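Local coordinates for protein carboxypeptidase 1 (Deinococcus radiodurans str. R1, PDB 5GIV) that probably removes amino acids one at a time from the C-terminus of peptides, with broad specificity, as a metal-dependent carboxypeptidase of the M32 family, at residues His295-Arg300 with Ala430-Ala435; Trp302-Gly307 with Ile424-Ser429. All coordinates share one frame; numbering follows the deposited sequence.

Interaction 1: His295-Arg300 with Ala430-Ala435; sequences HESQSR and AQFYAA. With ZN (zinc ion), chain G.
Helix 292-306, which carries the glutamate ligand of the zinc site, meets helix 420-439 where Phe432 packs on Ser297 and Gln298. CD2 of Phe432 lies 3.5 Å from OG of Ser297 and 3.6 Å from NE2 of Gln298. The Gln298 and Phe432 side chains cross at about a right angle, and the amide and ring planes are 78° apart. Gln298 folds back at chi2 (-49°), which brings its amide over to Ser297. There NE2 donates to Ser297 OG at 2.8 Å, with an N-H...O angle of 154°. Ser297 OG is also bonded to Val294 O, and Gln298 OE1 to Tyr464 OH, so these buried polar groups are held in place beside the ring. Ile476 and Val463 add apolar cover to Phe432.

The metal lies away from this contact. OE2 of Glu296 binds the zinc ion at 2.2 Å. OE1 accepts from a zinc-bound water at 2.6 Å. The guanidinium of Arg300 is near OE1 but not in line for a hydrogen bond, so its long salt bridge acts through charge alone. Ser299 OG donates to Glu296 O from above the carbonyl plane, and Arg300 N reaches the same oxygen. His266 and His270 complete the protein ligands, and with Glu296 they form the zinc site of an HExxH metallopeptidase.

Interaction 2: Trp302-Gly307 with Ile424-Ser429; sequences WENLVG and IGNVLS
ND2 of Asn304 meets two waters, and each leads across to helix 420-439. One water accepts from ND2 at 3.0 Å and donates to OG of Ser429 at 3.0 Å. The other takes a weak bond from ND2 and gives a firmer one, 2.7 Å, to OD1 of Asn426. The contact is a buried helix-helix interface in the M32 carboxypeptidase fold, close to the zinc site. No direct hydrogen bond joins the two segments. The amides of Asn304 and Asn426 stay 4.3 Å apart from ND2 to OD1, and water makes the link between them.

Both asparagines have a further partner. Asn304 OD1 accepts from NE of Arg308, and Asn426 ND2 bonds to Asn358 OD1. Each amide is therefore held at its oxygen and its nitrogen, which should fix its rotation. Ser429 OG sits between its backbone N and carbonyl carbon (chi1 68°). From there it turns back along its own helix and donates to Asn426 O at 2.7 Å, while also accepting from the water.

The apolar part of the contact is Leu305. Tyr492 of helix 487-501 also packs on this leucine. Helix 292-306 widens into a pi-type turn at 302-306, where Gly307 N makes a weak bond to Trp302 O. Leu305 points toward helix 420-439. Its CD1 packs close against the backbone carbonyl of Ser429, and the same methyl lies 4.0 Å from Ser429 OG.

Interactions 1 and 2 join the same two helices, 292-306 and 420-439, and are about 5 Å apart between centres. In sequence, interaction 2 is nested inside the loop closed by interaction 1: the order is 295-300, 302-307, 424-429, 430-435. The earlier segment of helix 292-306 meets the later one of helix 420-439, and its later segment meets the earlier one. The two helices cross steeply. The two contacts also touch each other: Ser297 CB lies 3.5 Å from Leu428 CB, and Arg300 packs on Asn426. Together they form one continuous buried interface. It joins the helix bearing zinc ligand Glu296 to a helix from much later in the chain, beside the metal site.

Interaction 1: His295-Arg300 with Ala430-Ala435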
loop_
_atom_site.group_PDB
_atom_site.type_symbol
_atom_site.label_atom_id
_atom_site.label_comp_id
_atom_site.label_asym_id
_atom_site.label_seq_id
_atom_site.Cartn_x
_atom_site.Cartn_y
_atom_site.Cartn_z
ATOM N N HIS A 295 0.019 -1.948 25.531
ATOM C CA HIS A 295 -0.013 -2.542 24.196
ATOM C C HIS A 295 0.708 -3.885 24.173
ATOM O O HIS A 295 0.142 -4.904 23.760
ATOM C CB HIS A 295 0.592 -1.584 23.169
ATOM C CG HIS A 295 -0.277 -1.387 21.971
ATOM N ND1 HIS A 295 -0.622 -2.421 21.129
ATOM C CD2 HIS A 295 -0.931 -0.293 21.514
ATOM C CE1 HIS A 295 -1.435 -1.968 20.191
ATOM N NE2 HIS A 295 -1.633 -0.677 20.398
ATOM N N GLU A 296 1.950 -3.914 24.656
ATOM C CA GLU A 296 2.708 -5.157 24.691
ATOM C C GLU A 296 2.093 -6.183 25.637
ATOM O O GLU A 296 2.393 -7.376 25.519
ATOM C CB GLU A 296 4.150 -4.880 25.104
ATOM C CG GLU A 296 5.063 -6.086 24.983
ATOM C CD GLU A 296 5.442 -6.392 23.540
ATOM O OE1 GLU A 296 6.415 -7.147 23.338
ATOM O OE2 GLU A 296 4.772 -5.884 22.614
ATOM N N SER A 297 1.265 -5.747 26.590
ATOM C CA SER A 297 0.575 -6.710 27.440
ATOM C C SER A 297 -0.375 -7.558 26.624
ATOM O O SER A 297 -0.621 -8.720 26.960
ATOM C CB SER A 297 -0.208 -5.993 28.545
ATOM O OG SER A 297 -1.426 -5.459 28.041
ATOM N N GLN A 298 -0.908 -6.995 25.546
ATOM C CA GLN A 298 -1.895 -7.694 24.743
ATOM C C GLN A 298 -1.241 -8.603 23.708
ATOM O O GLN A 298 -1.713 -9.723 23.474
ATOM C CB GLN A 298 -2.811 -6.663 24.102
ATOM C CG GLN A 298 -3.582 -5.907 25.176
ATOM C CD GLN A 298 -4.220 -6.873 26.183
ATOM O OE1 GLN A 298 -5.048 -7.708 25.812
ATOM N NE2 GLN A 298 -3.837 -6.757 27.452
ATOM N N SER A 299 -0.151 -8.156 23.087
ATOM C CA SER A 299 0.598 -9.071 22.236
ATOM C C SER A 299 1.099 -10.263 23.042
ATOM O O SER A 299 1.002 -11.409 22.597
ATOM C CB SER A 299 1.743 -8.332 21.547
ATOM O OG SER A 299 2.504 -7.613 22.487
ATOM N N ARG A 300 1.613 -10.013 24.245
ATOM C CA ARG A 300 2.141 -11.093 25.065
ATOM C C ARG A 300 1.032 -11.973 25.627
ATOM O O ARG A 300 1.240 -13.172 25.845
ATOM C CB ARG A 300 2.990 -10.512 26.191
ATOM C CG ARG A 300 4.290 -9.894 25.690
ATOM C CD ARG A 300 5.123 -10.919 24.926
ATOM N NE ARG A 300 6.509 -10.489 24.797
ATOM C CZ ARG A 300 7.481 -11.224 24.259
ATOM N NH1 ARG A 300 7.225 -12.446 23.798
ATOM N NH2 ARG A 300 8.720 -10.745 24.208
ATOM N N ALA A 430 0.083 -11.119 32.270
ATOM C CA ALA A 430 -0.467 -12.056 33.252
ATOM C C ALA A 430 -1.459 -11.382 34.195
ATOM O O ALA A 430 -2.419 -12.023 34.642
ATOM C CB ALA A 430 0.658 -12.708 34.054
ATOM N N GLN A 431 -1.230 -10.112 34.534
ATOM C CA GLN A 431 -2.153 -9.395 35.407
ATOM C C GLN A 431 -3.507 -9.227 34.731
ATOM O O GLN A 431 -4.552 -9.483 35.338
ATOM C CB GLN A 431 -1.552 -8.042 35.799
ATOM C CG GLN A 431 -2.379 -7.197 36.770
ATOM C CD GLN A 431 -1.575 -6.028 37.363
ATOM O OE1 GLN A 431 -0.347 -6.015 37.296
ATOM N NE2 GLN A 431 -2.274 -5.043 37.938
ATOM N N PHE A 432 -3.512 -8.804 33.462
ATOM C CA PHE A 432 -4.771 -8.719 32.731
ATOM C C PHE A 432 -5.402 -10.092 32.568
ATOM O O PHE A 432 -6.615 -10.253 32.732
ATOM C CB PHE A 432 -4.560 -8.082 31.357
ATOM C CG PHE A 432 -4.452 -6.596 31.394
ATOM C CD1 PHE A 432 -5.479 -5.831 31.932
ATOM C CD2 PHE A 432 -3.334 -5.957 30.890
ATOM C CE1 PHE A 432 -5.387 -4.460 31.972
ATOM C CE2 PHE A 432 -3.237 -4.577 30.925
ATOM C CZ PHE A 432 -4.260 -3.828 31.468
ATOM N N TYR A 433 -4.590 -11.097 32.267
ATOM C CA TYR A 433 -5.144 -12.412 31.991
ATOM C C TYR A 433 -5.833 -12.988 33.220
ATOM O O TYR A 433 -6.945 -13.518 33.118
ATOM C CB TYR A 433 -4.040 -13.336 31.507
ATOM C CG TYR A 433 -4.517 -14.703 31.135
ATOM C CD1 TYR A 433 -5.017 -14.955 29.867
ATOM C CD2 TYR A 433 -4.468 -15.754 32.053
ATOM C CE1 TYR A 433 -5.449 -16.221 29.512
ATOM C CE2 TYR A 433 -4.903 -17.022 31.707
ATOM C CZ TYR A 433 -5.390 -17.248 30.435
ATOM O OH TYR A 433 -5.819 -18.503 30.079
ATOM N N ALA A 434 -5.193 -12.876 34.392
ATOM C CA ALA A 434 -5.765 -13.419 35.622
ATOM C C ALA A 434 -7.082 -12.737 35.962
ATOM O O ALA A 434 -8.014 -13.380 36.464
ATOM C CB ALA A 434 -4.776 -13.280 36.777
ATOM N N ALA A 435 -7.169 -11.426 35.730
ATOM C CA ALA A 435 -8.440 -10.743 35.927
ATOM C C ALA A 435 -9.504 -11.310 34.998
ATOM O O ALA A 435 -10.671 -11.435 35.387
ATOM C CB ALA A 435 -8.275 -9.239 35.715
HETATM ZN ZN ZN G . 5.200 -6.148 20.495
HETATM O O HOH W 1 7.097 -6.839 20.797
HETATM O O HOH W 2 5.778 -5.828 18.178
HETATM O O HOH W 3 5.623 -3.866 19.737
#

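Interaction 2: Trp302-Gly307 with Ile424-Ser429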
loop_
_atom_site.group_PDB
_atom_site.type_symbol
_atom_site.label_atom_id
_atom_site.label_comp_id
_atom_site.label_asym_id
_atom_site.label_seq_id
_atom_site.Cartn_x
_atom_site.Cartn_y
_atom_site.Cartn_z
ATOM N N TRP A 302 -1.896 -12.810 24.102
ATOM C CA TRP A 302 -2.324 -13.737 23.063
ATOM C C TRP A 302 -1.180 -14.613 22.573
ATOM O O TRP A 302 -1.414 -15.755 22.167
ATOM C CB TRP A 302 -2.952 -12.972 21.904
ATOM C CG TRP A 302 -4.282 -12.360 22.260
ATOM C CD1 TRP A 302 -4.530 -11.054 22.579
ATOM C CD2 TRP A 302 -5.539 -13.047 22.376
ATOM N NE1 TRP A 302 -5.865 -10.881 22.858
ATOM C CE2 TRP A 302 -6.508 -12.086 22.742
ATOM C CE3 TRP A 302 -5.941 -14.373 22.189
ATOM C CZ2 TRP A 302 -7.854 -12.410 22.928
ATOM C CZ3 TRP A 302 -7.293 -14.693 22.373
ATOM C CH2 TRP A 302 -8.226 -13.714 22.743
ATOM N N GLU A 303 0.058 -14.126 22.626
ATOM C CA GLU A 303 1.175 -14.947 22.174
ATOM C C GLU A 303 1.559 -15.982 23.228
ATOM O O GLU A 303 1.594 -17.182 22.940
ATOM C CB GLU A 303 2.389 -14.072 21.827
ATOM C CG GLU A 303 3.657 -14.860 21.492
ATOM C CD GLU A 303 4.963 -14.071 21.681
ATOM O OE1 GLU A 303 6.044 -14.646 21.444
ATOM O OE2 GLU A 303 4.921 -12.880 22.062
ATOM N N ASN A 304 1.830 -15.535 24.459
ATOM C CA ASN A 304 2.367 -16.414 25.509
ATOM C C ASN A 304 1.255 -17.085 26.309
ATOM O O ASN A 304 1.102 -18.309 26.276
ATOM C CB ASN A 304 3.279 -15.623 26.452
ATOM C CG ASN A 304 4.600 -15.225 25.813
ATOM O OD1 ASN A 304 5.046 -15.832 24.835
ATOM N ND2 ASN A 304 5.245 -14.215 26.386
ATOM N N LEU A 305 0.484 -16.291 27.049
ATOM C CA LEU A 305 -0.492 -16.862 27.969
ATOM C C LEU A 305 -1.460 -17.775 27.235
ATOM O O LEU A 305 -1.810 -18.850 27.731
ATOM C CB LEU A 305 -1.237 -15.740 28.691
ATOM C CG LEU A 305 -0.364 -15.045 29.739
ATOM C CD1 LEU A 305 -1.021 -13.781 30.197
ATOM C CD2 LEU A 305 -0.129 -15.959 30.921
ATOM N N VAL A 306 -1.891 -17.374 26.045
ATOM C CA VAL A 306 -2.796 -18.198 25.259
ATOM C C VAL A 306 -1.992 -19.112 24.343
ATOM O O VAL A 306 -2.081 -20.343 24.441
ATOM C CB VAL A 306 -3.770 -17.321 24.454
ATOM C CG1 VAL A 306 -4.698 -18.190 23.589
ATOM C CG2 VAL A 306 -4.566 -16.424 25.395
ATOM N N GLY A 307 -1.162 -18.508 23.481
ATOM C CA GLY A 307 -0.566 -19.248 22.380
ATOM C C GLY A 307 0.368 -20.364 22.798
ATOM O O GLY A 307 0.553 -21.332 22.055
ATOM N N ILE A 424 7.366 -4.251 30.844
ATOM C CA ILE A 424 6.087 -3.848 31.404
ATOM C C ILE A 424 4.960 -4.637 30.756
ATOM O O ILE A 424 4.036 -5.093 31.433
ATOM C CB ILE A 424 5.915 -2.322 31.251
ATOM C CG1 ILE A 424 7.042 -1.606 31.998
ATOM C CG2 ILE A 424 4.549 -1.872 31.745
ATOM C CD1 ILE A 424 7.057 -0.114 31.783
ATOM N N GLY A 425 5.021 -4.821 29.437
ATOM C CA GLY A 425 4.011 -5.623 28.766
ATOM C C GLY A 425 3.999 -7.059 29.250
ATOM O O GLY A 425 2.936 -7.656 29.431
ATOM N N ASN A 426 5.179 -7.635 29.469
ATOM C CA ASN A 426 5.239 -8.997 29.986
ATOM C C ASN A 426 4.535 -9.091 31.338
ATOM O O ASN A 426 3.762 -10.027 31.594
ATOM C CB ASN A 426 6.691 -9.456 30.114
ATOM C CG ASN A 426 7.284 -9.911 28.799
ATOM O OD1 ASN A 426 6.575 -10.393 27.909
ATOM N ND2 ASN A 426 8.605 -9.799 28.686
ATOM N N VAL A 427 4.816 -8.136 32.229
ATOM C CA VAL A 427 4.198 -8.150 33.550
ATOM C C VAL A 427 2.683 -8.029 33.422
ATOM O O VAL A 427 1.924 -8.857 33.943
ATOM C CB VAL A 427 4.782 -7.023 34.420
ATOM C CG1 VAL A 427 4.088 -6.968 35.761
ATOM C CG2 VAL A 427 6.283 -7.205 34.596
ATOM N N LEU A 428 2.225 -7.012 32.688
ATOM C CA LEU A 428 0.797 -6.734 32.611
ATOM C C LEU A 428 0.026 -7.844 31.908
ATOM O O LEU A 428 -1.166 -8.027 32.180
ATOM C CB LEU A 428 0.569 -5.397 31.911
ATOM C CG LEU A 428 0.906 -4.148 32.724
ATOM C CD1 LEU A 428 0.653 -2.895 31.909
ATOM C CD2 LEU A 428 0.084 -4.116 34.011
ATOM N N SER A 429 0.678 -8.609 31.030
ATOM C CA SER A 429 -0.029 -9.663 30.305
ATOM C C SER A 429 -0.673 -10.659 31.266
ATOM O O SER A 429 -1.846 -11.016 31.108
ATOM C CB SER A 429 0.921 -10.379 29.337
ATOM O OG SER A 429 1.911 -11.130 30.017
HETATM O O HOH W 4 7.879 -12.584 27.000
HETATM O O HOH W 5 3.834 -12.887 28.622
#